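PDB 2Y0H: probable porin from Pseudomonas aeruginosa, which probably forms a water-filled channel through the outer membrane for the uptake of small solutes. Local coordinates for residues 129-134 with 152-157. Residues are numbered along the deposited sequence; the frame is centred on the assembly and turned at random.
Sequences TFDGAL and KSRTRE
Thr-129 and Arg-154 form an antiparallel hydrogen-bonded pair, with Thr-129 N to Arg-154 O at 3.1 Å and Arg-154 N to Thr-129 O at 2.8 Å. Two residues on, Asp-131 N donates to Lys-152 O (2.9 Å), while the return bond from Lys-152 N to Asp-131 O is weak. Between them lies the non-hydrogen-bonded pair Phe-130 and Ser-153, where Phe-130 CA makes a CA-H...O contact with Lys-152 O.

A salt bridge runs diagonally between the pairs: Arg-154 NH1 reaches Asp-131 OD2 at 2.5 Å. The oxygen lies close to the guanidinium plane but is met from above the carboxylate plane, the two planes being 47° apart. Arg-154, extended from CG to NE, also rests on Tyr-90 and His-92 of strand 87-101. The aliphatic part of Lys-152 crosses the same carboxylate, CD lying 3.0 Å from Asp-131 OD2.

On the sheet's other face, Phe-130 CE2 packs against Ser-153 CB at 3.8 Å, while Ser-153 OG hydrogen-bonds Gln-128 NE2.

The pairing joins the ends, remote from the turn, of the hairpin of strands 129-137 and 143-154, one up-and-down unit of the 18-stranded antiparallel barrel of OprD-family porins.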
loop_
_atom_site.group_PDB
_atom_site.type_symbol
_atom_site.label_atom_id
_atom_site.label_comp_id
_atom_site.label_asym_id
_atom_site.label_seq_id
_atom_site.Cartn_x
_atom_site.Cartn_y
_atom_site.Cartn_z
ATOM N N THR A 129 3.537 -4.320 -9.665
ATOM C CA THR A 129 4.994 -4.443 -9.626
ATOM C C THR A 129 5.653 -3.269 -10.323
ATOM O O THR A 129 5.020 -2.560 -11.107
ATOM C CB THR A 129 5.486 -5.737 -10.308
ATOM O OG1 THR A 129 5.139 -5.705 -11.694
ATOM C CG2 THR A 129 4.865 -6.977 -9.658
ATOM N N PHE A 130 6.931 -3.068 -10.032
ATOM C CA PHE A 130 7.728 -2.042 -10.695
ATOM C C PHE A 130 8.996 -2.720 -11.224
ATOM O O PHE A 130 9.427 -3.739 -10.680
ATOM C CB PHE A 130 8.118 -0.931 -9.705
ATOM C CG PHE A 130 6.972 -0.044 -9.277
ATOM C CD1 PHE A 130 6.107 -0.436 -8.259
ATOM C CD2 PHE A 130 6.772 1.192 -9.883
ATOM C CE1 PHE A 130 5.056 0.368 -7.880
ATOM C CE2 PHE A 130 5.724 2.008 -9.493
ATOM C CZ PHE A 130 4.863 1.596 -8.490
ATOM N N ASP A 131 9.588 -2.173 -12.284
ATOM C CA ASP A 131 10.961 -2.537 -12.626
ATOM C C ASP A 131 11.854 -1.401 -12.170
ATOM O O ASP A 131 11.551 -0.230 -12.414
ATOM C CB ASP A 131 11.148 -2.761 -14.124
ATOM C CG ASP A 131 10.346 -3.937 -14.645
ATOM O OD1 ASP A 131 10.010 -4.834 -13.846
ATOM O OD2 ASP A 131 10.055 -3.960 -15.857
ATOM N N GLY A 132 12.948 -1.749 -11.502
ATOM C CA GLY A 132 13.903 -0.758 -11.059
ATOM C C GLY A 132 15.128 -1.341 -10.393
ATOM O O GLY A 132 15.427 -2.537 -10.485
ATOM N N ALA A 133 15.861 -0.468 -9.727
ATOM C CA ALA A 133 17.014 -0.877 -8.950
ATOM C C ALA A 133 16.863 -0.268 -7.557
ATOM O O ALA A 133 16.600 0.930 -7.425
ATOM C CB ALA A 133 18.290 -0.418 -9.622
ATOM N N LEU A 134 17.001 -1.104 -6.532
ATOM C CA LEU A 134 16.781 -0.699 -5.145
ATOM C C LEU A 134 17.949 -1.126 -4.252
ATOM O O LEU A 134 18.272 -2.316 -4.149
ATOM C CB LEU A 134 15.481 -1.329 -4.613
ATOM C CG LEU A 134 14.927 -0.869 -3.259
ATOM C CD1 LEU A 134 14.735 0.630 -3.231
ATOM C CD2 LEU A 134 13.601 -1.586 -2.955
ATOM N N LYS A 152 9.559 1.420 -14.577
ATOM C CA LYS A 152 8.196 1.142 -15.032
ATOM C C LYS A 152 7.278 0.534 -13.996
ATOM O O LYS A 152 7.712 -0.163 -13.084
ATOM C CB LYS A 152 8.166 0.288 -16.306
ATOM C CG LYS A 152 9.234 -0.770 -16.416
ATOM C CD LYS A 152 8.911 -1.730 -17.561
ATOM C CE LYS A 152 8.630 -0.987 -18.864
ATOM N NZ LYS A 152 9.836 -0.286 -19.387
ATOM N N SER A 153 5.994 0.805 -14.186
ATOM C CA SER A 153 4.930 0.321 -13.336
ATOM C C SER A 153 4.088 -0.667 -14.142
ATOM O O SER A 153 3.760 -0.390 -15.292
ATOM C CB SER A 153 4.064 1.504 -12.882
ATOM O OG SER A 153 2.909 1.070 -12.170
ATOM N N ARG A 154 3.748 -1.807 -13.538
ATOM C CA ARG A 154 2.905 -2.832 -14.179
ATOM C C ARG A 154 1.682 -3.197 -13.358
ATOM O O ARG A 154 1.818 -3.605 -12.198
ATOM C CB ARG A 154 3.685 -4.126 -14.389
ATOM C CG ARG A 154 4.618 -4.090 -15.562
ATOM C CD ARG A 154 5.072 -5.482 -15.970
ATOM N NE ARG A 154 5.762 -5.408 -17.258
ATOM C CZ ARG A 154 7.040 -5.072 -17.377
ATOM N NH1 ARG A 154 7.744 -4.816 -16.281
ATOM N NH2 ARG A 154 7.617 -5.008 -18.572
ATOM N N THR A 155 0.501 -3.084 -13.962
ATOM C CA THR A 155 -0.727 -3.643 -13.373
ATOM C C THR A 155 -1.544 -4.414 -14.410
ATOM O O THR A 155 -1.324 -4.260 -15.615
ATOM C CB THR A 155 -1.631 -2.553 -12.769
ATOM O OG1 THR A 155 -2.093 -1.696 -13.816
ATOM C CG2 THR A 155 -0.866 -1.729 -11.766
ATOM N N ARG A 156 -2.490 -5.228 -13.933
ATOM C CA ARG A 156 -3.383 -6.014 -14.798
ATOM C C ARG A 156 -4.059 -5.161 -15.881
ATOM O O ARG A 156 -4.776 -5.690 -16.743
ATOM C CB ARG A 156 -4.427 -6.788 -13.958
ATOM C CG ARG A 156 -5.298 -7.785 -14.742
ATOM C CD ARG A 156 -5.925 -8.897 -13.854
ATOM N NE ARG A 156 -7.058 -8.447 -13.039
ATOM C CZ ARG A 156 -8.138 -9.187 -12.773
ATOM N NH1 ARG A 156 -8.248 -10.412 -13.266
ATOM N NH2 ARG A 156 -9.117 -8.704 -12.015
ATOM N N GLU A 157 -3.818 -3.847 -15.828
ATOM C CA GLU A 157 -4.236 -2.905 -16.869
ATOM C C GLU A 157 -3.070 -2.009 -17.287
ATOM O O GLU A 157 -3.271 -0.955 -17.890
ATOM C CB GLU A 157 -5.393 -2.032 -16.384
ATOM C CG GLU A 157 -6.482 -2.799 -15.641
ATOM C CD GLU A 157 -6.085 -3.122 -14.213
ATOM O OE1 GLU A 157 -5.153 -2.464 -13.703
ATOM O OE2 GLU A 157 -6.698 -4.022 -13.601
#